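Local coordinates for pseudopodium-enriched atypical kinase 1 (Homo sapiens, PDB 6BHC), which is a catalytically atypical pseudokinase with an unusual catalytic cleft, forms dimers through its kinase fold region, and probably acts in signalling mainly as a scaffold, at residues F317-P320 against Y321-G324; I20-L23 against H24-L28; L38-A41 against G42-Q46; A79-L83 against N84-V88. The protein carries 1 engineered substitution. All coordinates share one frame; numbering follows the deposited sequence.

Contact 1. Residues F317-P320 against Y321-G324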
loop_
_atom_site.group_PDB
_atom_site.type_symbol
_atom_site.label_atom_id
_atom_site.label_comp_id
_atom_site.label_asym_id
_atom_site.label_seq_id
_atom_site.Cartn_x
_atom_site.Cartn_y
_atom_site.Cartn_z
ATOM N N PHE A 317 -24.007 -21.848 22.452
ATOM C CA PHE A 317 -22.914 -20.919 22.741
ATOM C C PHE A 317 -21.597 -21.644 22.484
ATOM O O PHE A 317 -21.049 -22.317 23.358
ATOM C CB PHE A 317 -23.027 -20.412 24.173
ATOM C CG PHE A 317 -21.902 -19.519 24.601
ATOM C CD1 PHE A 317 -21.574 -18.392 23.867
ATOM C CD2 PHE A 317 -21.189 -19.790 25.758
ATOM C CE1 PHE A 317 -20.542 -17.565 24.267
ATOM C CE2 PHE A 317 -20.160 -18.964 26.165
ATOM C CZ PHE A 317 -19.837 -17.849 25.418
ATOM N N ARG A 318 -21.077 -21.500 21.263
ATOM C CA ARG A 318 -19.931 -22.283 20.819
ATOM C C ARG A 318 -18.750 -21.459 20.323
ATOM O O ARG A 318 -17.663 -22.022 20.165
ATOM C CB ARG A 318 -20.351 -23.253 19.703
ATOM C CG ARG A 318 -21.502 -24.166 20.086
ATOM C CD ARG A 318 -22.163 -24.770 18.862
ATOM N NE ARG A 318 -21.288 -25.705 18.166
ATOM C CZ ARG A 318 -21.646 -26.394 17.088
ATOM N NH1 ARG A 318 -22.865 -26.252 16.584
ATOM N NH2 ARG A 318 -20.789 -27.224 16.516
ATOM N N SER A 319 -18.915 -20.165 20.081
ATOM C CA SER A 319 -17.845 -19.343 19.533
ATOM C C SER A 319 -18.029 -17.924 20.032
ATOM O O SER A 319 -19.098 -17.573 20.548
ATOM C CB SER A 319 -17.850 -19.383 17.998
ATOM O OG SER A 319 -18.865 -18.551 17.470
ATOM N N PRO A 320 -17.004 -17.069 19.902
ATOM C CA PRO A 320 -17.171 -15.655 20.278
ATOM C C PRO A 320 -18.235 -14.920 19.480
ATOM O O PRO A 320 -18.553 -13.774 19.823
ATOM C CB PRO A 320 -15.783 -15.053 20.019
ATOM C CG PRO A 320 -14.852 -16.204 20.116
ATOM C CD PRO A 320 -15.602 -17.386 19.577
ATOM N N TYR A 321 -18.786 -15.527 18.433
ATOM C CA TYR A 321 -19.803 -14.894 17.609
ATOM C C TYR A 321 -21.210 -15.377 17.933
ATOM O O TYR A 321 -22.176 -14.827 17.396
ATOM C CB TYR A 321 -19.501 -15.140 16.126
ATOM C CG TYR A 321 -18.069 -14.843 15.737
ATOM C CD1 TYR A 321 -17.674 -13.556 15.390
ATOM C CD2 TYR A 321 -17.111 -15.853 15.712
ATOM C CE1 TYR A 321 -16.365 -13.282 15.035
ATOM C CE2 TYR A 321 -15.801 -15.587 15.359
ATOM C CZ TYR A 321 -15.433 -14.300 15.020
ATOM O OH TYR A 321 -14.130 -14.026 14.665
ATOM N N SER A 322 -21.348 -16.371 18.813
ATOM C CA SER A 322 -22.646 -17.005 19.026
ATOM C C SER A 322 -23.620 -16.076 19.740
ATOM O O SER A 322 -24.798 -16.007 19.370
ATOM C CB SER A 322 -22.463 -18.306 19.808
ATOM O OG SER A 322 -21.599 -19.192 19.115
ATOM N N ARG A 323 -23.156 -15.352 20.763
ATOM C CA ARG A 323 -24.055 -14.471 21.504
ATOM C C ARG A 323 -24.535 -13.312 20.640
ATOM O O ARG A 323 -25.711 -12.933 20.699
ATOM C CB ARG A 323 -23.367 -13.943 22.763
ATOM C CG ARG A 323 -22.791 -15.025 23.652
ATOM C CD ARG A 323 -22.478 -14.496 25.041
ATOM N NE ARG A 323 -23.668 -14.468 25.884
ATOM C CZ ARG A 323 -24.090 -15.501 26.607
ATOM N NH1 ARG A 323 -23.415 -16.643 26.591
ATOM N NH2 ARG A 323 -25.185 -15.391 27.346
ATOM N N GLY A 324 -23.639 -12.733 19.839
ATOM C CA GLY A 324 -24.038 -11.639 18.970
ATOM C C GLY A 324 -25.004 -12.076 17.886
ATOM O O GLY A 324 -25.960 -11.363 17.571
HETATM O O HOH W 1 -20.242 -15.588 21.797
HETATM O O HOH W 2 -20.676 -12.650 20.134
#
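The ring of Phe-317 lies under the bent chain of Arg-323, whose NH1 sits over the ring centre, 3.6 Å above the plane. This is a cation-pi contact, with Arg-323 CZ 4.8 Å from the centroid, but the guanidinium does not lie flat on the ring: the two planes stand 77° apart. Nearer its backbone, Arg-323 CG comes to 3.4 Å from Phe-317 CE1. With its CG trans to the backbone N (chi1 176°), Phe-317 is carried into the path of the arginine. Between loop and helix the polar work falls to two serines. Ser-322 OG accepts from Ser-319 N at 3.0 Å and from Arg-318 N at 3.2 Å, and is also bonded to Glu-177 of helix 173-194. With an alanine here the hydroxyl is gone, and the Arg-318 and Ser-319 amides, as well as Glu-177, would probably be left without this partner. Ser-319 OG, which Glu-177 bonds too, accepts from Tyr-321 N, also at 3.2 Å. Ser-322 N donates in turn to Ser-319 O, which it meets from above the carbonyl plane, and Arg-178 holds Tyr-321 OH. Water 1 takes the hydrogen of Arg-323 N and donates to Ser-319 O. Together Ser-319 and Ser-322 form a capping box at the start of helix 322-332, in the helical C-lobe of the kinase fold.

Contact 2. Residues I20-L23 against H24-L28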
loop_
_atom_site.group_PDB
_atom_site.type_symbol
_atom_site.label_atom_id
_atom_site.label_comp_id
_atom_site.label_asym_id
_atom_site.label_seq_id
_atom_site.Cartn_x
_atom_site.Cartn_y
_atom_site.Cartn_z
ATOM N N ILE A 20 -6.030 14.899 11.589
ATOM C CA ILE A 20 -5.577 13.542 11.292
ATOM C C ILE A 20 -6.762 12.587 11.230
ATOM O O ILE A 20 -6.780 11.645 10.428
ATOM C CB ILE A 20 -4.538 13.092 12.335
ATOM C CG1 ILE A 20 -3.328 14.028 12.313
ATOM C CG2 ILE A 20 -4.114 11.649 12.093
ATOM C CD1 ILE A 20 -2.244 13.640 13.287
ATOM N N ARG A 21 -7.769 12.817 12.073
ATOM C CA ARG A 21 -8.973 11.998 12.033
ATOM C C ARG A 21 -9.698 12.152 10.702
ATOM O O ARG A 21 -10.221 11.176 10.152
ATOM C CB ARG A 21 -9.885 12.375 13.198
ATOM C CG ARG A 21 -11.160 11.564 13.316
ATOM C CD ARG A 21 -11.902 11.983 14.570
ATOM N NE ARG A 21 -11.040 11.878 15.744
ATOM C CZ ARG A 21 -11.134 12.656 16.817
ATOM N NH1 ARG A 21 -10.305 12.482 17.837
ATOM N NH2 ARG A 21 -12.049 13.615 16.866
ATOM N N SER A 22 -9.735 13.374 10.165
ATOM C CA SER A 22 -10.377 13.594 8.876
ATOM C C SER A 22 -9.563 13.003 7.733
ATOM O O SER A 22 -10.138 12.515 6.753
ATOM C CB SER A 22 -10.604 15.091 8.652
ATOM O OG SER A 22 -11.234 15.333 7.406
ATOM N N LEU A 23 -8.231 13.038 7.837
ATOM C CA LEU A 23 -7.386 12.480 6.785
ATOM C C LEU A 23 -7.569 10.972 6.676
ATOM O O LEU A 23 -7.729 10.435 5.574
ATOM C CB LEU A 23 -5.920 12.826 7.047
ATOM C CG LEU A 23 -5.496 14.275 6.810
ATOM C CD1 LEU A 23 -4.056 14.483 7.246
ATOM C CD2 LEU A 23 -5.675 14.648 5.347
ATOM N N HIS A 24 -7.542 10.270 7.810
ATOM C CA HIS A 24 -7.726 8.823 7.787
ATOM C C HIS A 24 -9.110 8.452 7.273
ATOM O O HIS A 24 -9.256 7.509 6.486
ATOM C CB HIS A 24 -7.501 8.240 9.181
ATOM C CG HIS A 24 -6.066 7.953 9.492
ATOM N ND1 HIS A 24 -5.531 8.107 10.752
ATOM C CD2 HIS A 24 -5.056 7.514 8.704
ATOM C CE1 HIS A 24 -4.250 7.781 10.727
ATOM N NE2 HIS A 24 -3.937 7.417 9.496
ATOM N N THR A 25 -10.135 9.189 7.702
ATOM C CA THR A 25 -11.500 8.877 7.290
ATOM C C THR A 25 -11.678 9.067 5.789
ATOM O O THR A 25 -12.231 8.201 5.103
ATOM C CB THR A 25 -12.488 9.744 8.071
ATOM O OG1 THR A 25 -12.375 9.453 9.471
ATOM C CG2 THR A 25 -13.912 9.475 7.618
ATOM N N ASP A 26 -11.206 10.199 5.258
ATOM C CA ASP A 26 -11.314 10.436 3.822
ATOM C C ASP A 26 -10.462 9.456 3.023
ATOM O O ASP A 26 -10.849 9.063 1.917
ATOM C CB ASP A 26 -10.916 11.875 3.493
ATOM C CG ASP A 26 -11.808 12.898 4.172
ATOM O OD1 ASP A 26 -12.954 12.549 4.527
ATOM O OD2 ASP A 26 -11.364 14.054 4.343
ATOM N N ALA A 27 -9.311 9.049 3.562
ATOM C CA ALA A 27 -8.461 8.098 2.854
ATOM C C ALA A 27 -9.103 6.716 2.802
ATOM O O ALA A 27 -9.098 6.059 1.754
ATOM C CB ALA A 27 -7.084 8.029 3.513
ATOM N N LEU A 28 -9.663 6.257 3.925
ATOM C CA LEU A 28 -10.288 4.937 3.951
ATOM C C LEU A 28 -11.508 4.874 3.043
ATOM O O LEU A 28 -11.792 3.823 2.457
ATOM C CB LEU A 28 -10.670 4.559 5.382
ATOM C CG LEU A 28 -9.537 4.080 6.294
ATOM C CD1 LEU A 28 -10.060 3.813 7.693
ATOM C CD2 LEU A 28 -8.880 2.831 5.723
#
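Residues 20-28 keep regular alpha-helical i to i+4 bonding, as in His-24 N to Ile-20 O at 3.1 Å and Ala-27 N to Leu-23 O at 2.9 Å. On this frame Thr-25 folds its hydroxyl back along the helix: OG1, placed trans to the carbonyl carbon by a chi1 of -62°, donates to Arg-21 O at 2.8 Å. Thr-25 N donates to the same oxygen at 3.2 Å, and the two donors arrive from opposite faces of the carbonyl plane, so Arg-21 O is gripped twice by one residue. One position further on, Ser-22 OG reaches Asp-26 OD2 in a weak bond of 3.3 Å, beside the Asp-26 N to Ser-22 O backbone bond (168° at the hydrogen). Around the helix, Ile-20 and His-24 run side by side in the same direction, and Ile-20 CG2 lies 4.0 Å from His-24 ND1. Arg-21 reaches across to a salt bridge with Asp-383 of helix 371-396, against which Thr-25 and Ala-27 also pack. The His-24 ring meets that of His-24 of the second subunit, their planes at about 35°, while Leu-23 and Ala-27 rest on Leu-388 and Ile-391 of that subunit. Residues 20-28, about two and a half turns of helix 16-39, thus form part of a helical dimer interface, consistent with the novel mode of kinase-fold dimerization of this pseudokinase.

Contact 3. Residues L38-A41 against G42-Q46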
loop_
_atom_site.group_PDB
_atom_site.type_symbol
_atom_site.label_atom_id
_atom_site.label_comp_id
_atom_site.label_asym_id
_atom_site.label_seq_id
_atom_site.Cartn_x
_atom_site.Cartn_y
_atom_site.Cartn_z
ATOM N N LEU A 38 -12.196 -2.194 -8.246
ATOM C CA LEU A 38 -11.353 -3.319 -8.636
ATOM C C LEU A 38 -12.118 -4.637 -8.586
ATOM O O LEU A 38 -11.909 -5.510 -9.435
ATOM C CB LEU A 38 -10.116 -3.387 -7.739
ATOM C CG LEU A 38 -9.100 -2.253 -7.900
ATOM C CD1 LEU A 38 -7.939 -2.439 -6.937
ATOM C CD2 LEU A 38 -8.606 -2.174 -9.336
ATOM N N PHE A 39 -13.004 -4.800 -7.602
ATOM C CA PHE A 39 -13.787 -6.024 -7.500
ATOM C C PHE A 39 -14.957 -6.061 -8.475
ATOM O O PHE A 39 -15.494 -7.143 -8.734
ATOM C CB PHE A 39 -14.310 -6.206 -6.072
ATOM C CG PHE A 39 -13.266 -6.665 -5.094
ATOM C CD1 PHE A 39 -12.945 -8.006 -4.979
ATOM C CD2 PHE A 39 -12.611 -5.757 -4.282
ATOM C CE1 PHE A 39 -11.986 -8.426 -4.075
ATOM C CE2 PHE A 39 -11.652 -6.171 -3.379
ATOM C CZ PHE A 39 -11.339 -7.508 -3.276
ATOM N N MET A 40 -15.360 -4.915 -9.023
ATOM C CA MET A 40 -16.496 -4.838 -9.932
ATOM C C MET A 40 -16.088 -4.669 -11.389
ATOM O O MET A 40 -16.961 -4.515 -12.248
ATOM C CB MET A 40 -17.423 -3.687 -9.527
ATOM C CG MET A 40 -18.130 -3.885 -8.193
ATOM S SD MET A 40 -19.331 -5.227 -8.230
ATOM C CE MET A 40 -20.508 -4.605 -9.428
ATOM N N ALA A 41 -14.792 -4.695 -11.690
ATOM C CA ALA A 41 -14.337 -4.481 -13.056
ATOM C C ALA A 41 -14.708 -5.663 -13.945
ATOM O O ALA A 41 -14.770 -6.812 -13.500
ATOM C CB ALA A 41 -12.826 -4.257 -13.086
ATOM N N GLY A 42 -14.955 -5.368 -15.209
ATOM C CA GLY A 42 -15.308 -6.373 -16.195
ATOM C C GLY A 42 -16.384 -5.859 -17.132
ATOM O O GLY A 42 -17.142 -4.942 -16.817
ATOM N N GLN A 43 -16.448 -6.466 -18.315
ATOM C CA GLN A 43 -17.461 -6.092 -19.291
ATOM C C GLN A 43 -18.843 -6.517 -18.812
ATOM O O GLN A 43 -19.031 -7.628 -18.310
ATOM C CB GLN A 43 -17.157 -6.728 -20.647
ATOM C CG GLN A 43 -18.200 -6.435 -21.714
ATOM C CD GLN A 43 -17.876 -7.085 -23.044
ATOM O OE1 GLN A 43 -16.769 -7.578 -23.254
ATOM N NE2 GLN A 43 -18.847 -7.091 -23.951
ATOM N N LYS A 44 -19.818 -5.618 -18.965
ATOM C CA LYS A 44 -21.183 -5.891 -18.536
ATOM C C LYS A 44 -22.214 -5.568 -19.611
ATOM O O LYS A 44 -23.411 -5.518 -19.308
ATOM C CB LYS A 44 -21.505 -5.118 -17.252
ATOM C CG LYS A 44 -20.608 -5.495 -16.087
ATOM C CD LYS A 44 -20.859 -4.623 -14.875
ATOM C CE LYS A 44 -19.838 -4.912 -13.788
ATOM N NZ LYS A 44 -18.450 -4.678 -14.274
ATOM N N ASP A 45 -21.785 -5.346 -20.851
ATOM C CA ASP A 45 -22.731 -5.144 -21.938
ATOM C C ASP A 45 -23.457 -6.448 -22.244
ATOM O O ASP A 45 -22.844 -7.517 -22.308
ATOM C CB ASP A 45 -22.014 -4.635 -23.189
ATOM C CG ASP A 45 -21.302 -3.317 -22.959
ATOM O OD1 ASP A 45 -21.701 -2.578 -22.035
ATOM O OD2 ASP A 45 -20.345 -3.018 -23.704
ATOM N N GLN A 46 -24.771 -6.358 -22.424
ATOM C CA GLN A 46 -25.558 -7.545 -22.716
ATOM C C GLN A 46 -25.271 -8.053 -24.124
ATOM O O GLN A 46 -24.999 -7.282 -25.047
ATOM C CB GLN A 46 -27.051 -7.257 -22.560
ATOM C CG GLN A 46 -27.529 -7.231 -21.117
ATOM C CD GLN A 46 -29.033 -7.391 -20.995
ATOM O OE1 GLN A 46 -29.767 -7.242 -21.972
ATOM N NE2 GLN A 46 -29.498 -7.702 -19.790
#
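Two flat peptide carbonyls, those of Met-40 and Gly-42, receive the ammonium group of Lys-44: it meets the first head-on, nearly along the C=O axis (166° at the oxygen), and the second from a position tilted 35° from the carbonyl plane. One lysine thus bonds two main-chain carbonyls in the loop that carries the chain from helix 16-39 toward the N-lobe sheet, with the side chain of residue 44 reaching back across four residues. Lys-44 NZ to Met-40 O measures 2.5 Å, an exact length that is doubtful at this resolution, and Lys-44 NZ to Gly-42 O is 2.9 Å. The lysine chain is extended through its middle and turns only at its last torsion (chi4 59°), which swings NZ in between the two oxygens. A methionine in its place would lose the ammonium and would probably leave Met-40 O and Gly-42 O without this shared donor. Gly-42 has backbone angles at which a CB would run into Ala-41 O, so the chain takes a path here that suits a residue without a side chain. The stretch is otherwise tied down by neighbours. Phe-39 stacks on Trp-409, Leu-38 packs on Leu-398 of the second subunit, and Asp-45 O accepts from Arg-151. Met-40 touches Phe-115, and Lys-44 lies against Gln-119. Near the ammonium, the methylene of Lys-44 CE approaches Met-40 O to 3.3 Å, and Met-40 CE stands 4.4 Å from Lys-44 CE.

Contact 4. Residues A79-L83 against N84-V88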
loop_
_atom_site.group_PDB
_atom_site.type_symbol
_atom_site.label_atom_id
_atom_site.label_comp_id
_atom_site.label_asym_id
_atom_site.label_seq_id
_atom_site.Cartn_x
_atom_site.Cartn_y
_atom_site.Cartn_z
ATOM N N ALA A 79 -19.629 -19.304 -28.006
ATOM C CA ALA A 79 -18.982 -19.525 -29.296
ATOM C C ALA A 79 -18.306 -18.265 -29.822
ATOM O O ALA A 79 -17.301 -18.354 -30.537
ATOM C CB ALA A 79 -19.998 -20.043 -30.313
ATOM N N LYS A 80 -18.834 -17.091 -29.490
ATOM C CA LYS A 80 -18.266 -15.835 -29.958
ATOM C C LYS A 80 -17.218 -15.267 -29.008
ATOM O O LYS A 80 -16.647 -14.210 -29.298
ATOM C CB LYS A 80 -19.383 -14.812 -30.189
ATOM C CG LYS A 80 -20.452 -15.300 -31.162
ATOM C CD LYS A 80 -21.489 -14.228 -31.452
ATOM C CE LYS A 80 -22.554 -14.741 -32.407
ATOM N NZ LYS A 80 -23.561 -13.694 -32.732
ATOM N N ASP A 81 -16.952 -15.944 -27.890
ATOM C CA ASP A 81 -15.933 -15.561 -26.921
ATOM C C ASP A 81 -15.570 -16.795 -26.101
ATOM O O ASP A 81 -15.982 -16.916 -24.940
ATOM C CB ASP A 81 -16.432 -14.428 -26.024
ATOM C CG ASP A 81 -15.351 -13.883 -25.111
ATOM O OD1 ASP A 81 -14.162 -13.940 -25.492
ATOM O OD2 ASP A 81 -15.692 -13.392 -24.014
ATOM N N PRO A 82 -14.799 -17.726 -26.666
ATOM C CA PRO A 82 -14.712 -19.078 -26.098
ATOM C C PRO A 82 -13.807 -19.223 -24.885
ATOM O O PRO A 82 -13.744 -20.321 -24.322
ATOM C CB PRO A 82 -14.172 -19.900 -27.279
ATOM C CG PRO A 82 -13.341 -18.932 -28.044
ATOM C CD PRO A 82 -14.024 -17.595 -27.914
ATOM N N LEU A 83 -13.110 -18.174 -24.453
ATOM C CA LEU A 83 -12.140 -18.302 -23.374
ATOM C C LEU A 83 -12.552 -17.592 -22.092
ATOM O O LEU A 83 -11.832 -17.687 -21.093
ATOM C CB LEU A 83 -10.771 -17.784 -23.832
ATOM C CG LEU A 83 -10.183 -18.487 -25.057
ATOM C CD1 LEU A 83 -8.762 -18.013 -25.321
ATOM C CD2 LEU A 83 -10.229 -19.999 -24.885
ATOM N N ASN A 84 -13.681 -16.893 -22.083
ATOM C CA ASN A 84 -14.145 -16.193 -20.895
ATOM C C ASN A 84 -15.201 -17.011 -20.160
ATOM O O ASN A 84 -15.838 -17.904 -20.723
ATOM C CB ASN A 84 -14.702 -14.814 -21.257
ATOM C CG ASN A 84 -13.614 -13.763 -21.370
ATOM O OD1 ASN A 84 -12.744 -13.660 -20.505
ATOM N ND2 ASN A 84 -13.653 -12.981 -22.443
ATOM N N ASN A 85 -15.375 -16.689 -18.881
ATOM C CA ASN A 85 -16.279 -17.439 -18.022
ATOM C C ASN A 85 -17.726 -17.068 -18.314
ATOM O O ASN A 85 -18.091 -15.887 -18.306
ATOM C CB ASN A 85 -15.955 -17.180 -16.551
ATOM C CG ASN A 85 -14.586 -17.691 -16.160
ATOM O OD1 ASN A 85 -14.094 -18.670 -16.718
ATOM N ND2 ASN A 85 -13.959 -17.026 -15.196
ATOM N N TYR A 86 -18.547 -18.079 -18.577
ATOM C CA TYR A 86 -19.978 -17.900 -18.755
ATOM C C TYR A 86 -20.703 -19.057 -18.091
ATOM O O TYR A 86 -20.215 -20.190 -18.096
ATOM C CB TYR A 86 -20.367 -17.823 -20.239
ATOM C CG TYR A 86 -19.943 -16.548 -20.934
ATOM C CD1 TYR A 86 -20.723 -15.400 -20.861
ATOM C CD2 TYR A 86 -18.770 -16.496 -21.676
ATOM C CE1 TYR A 86 -20.341 -14.234 -21.501
ATOM C CE2 TYR A 86 -18.381 -15.335 -22.318
ATOM C CZ TYR A 86 -19.170 -14.208 -22.228
ATOM O OH TYR A 86 -18.784 -13.052 -22.868
ATOM N N ALA A 87 -21.866 -18.763 -17.516
ATOM C CA ALA A 87 -22.722 -19.768 -16.906
ATOM C C ALA A 87 -24.098 -19.698 -17.550
ATOM O O ALA A 87 -24.641 -18.605 -17.746
ATOM C CB ALA A 87 -22.827 -19.563 -15.393
ATOM N N VAL A 88 -24.650 -20.859 -17.886
ATOM C CA VAL A 88 -25.975 -20.966 -18.483
ATOM C C VAL A 88 -26.972 -21.257 -17.371
ATOM O O VAL A 88 -26.871 -22.283 -16.686
ATOM C CB VAL A 88 -26.017 -22.055 -19.566
ATOM C CG1 VAL A 88 -27.449 -22.337 -19.972
ATOM C CG2 VAL A 88 -25.191 -21.631 -20.771
HETATM O O HOH W 3 -16.506 -18.535 -23.113
#
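Asp-81 is the tightly held part of this contact: its OD2 accepts an N-H of Asn-84 ND2 at 2.6 Å, with a nearly straight N-H...O angle of 170°. The oxygen uses its syn lone pair, on the side of OD1, and lies almost in the amide plane of Asn-84, although the carboxylate and amide planes as wholes are turned 65° apart. A trans chi1 of -173° sends the Asp-81 carboxylate across to this partner. Tyr-86 OH adds only a weak bond to the same OD2, at 3.3 Å, where the oxygen lies at the edge of the tyrosine ring and close to its plane. Water 3 is clasped just as closely as the amide, giving one hydrogen to Asp-81 O at 2.5 Å and one to Asn-84 O at 2.6 Å. The Asn-84 and water 3 bonds span a type I beta turn from Asp-81 to Asn-84, in the connection between strands 71-78 and 85-91 of the kinase N-lobe sheet; Tyr-86 lies beyond it. In the kinase fold these strands correspond to beta2 and beta3. Tyr-86 and Val-88 bond through their backbones to Ala-76 and Tyr-74 on strand 71-78, Pro-82 O accepts from Ser-77 OG of that strand, and the Tyr-86 and Val-88 side chains lie on Ile-149 of strand 143-150. The outer side of the turn is looser. Pro-82 and Leu-83, exposed at the corner, point away from the segment 84-88, and of the Leu-83 side chain only CB comes near it, 3.5 Å from Asn-84 N.

In the fold
From the N terminus, contact 2 comes first, within helix 16-39, where the helix meets helix 371-396 and the second subunit. Contact 3 follows as that helix gives way to the loop leading to the N-lobe sheet, its centre about 29 Å from that of contact 2. Contact 4 closes a turn between two strands of that sheet and lies nearest to contact 3, about 15 Å between centres. Far along the chain, contact 1 marks the start of helix 322-332, on the opposite side of the chain's centre from contacts 3 and 4. All four are local and in series: none nests within or crosses another.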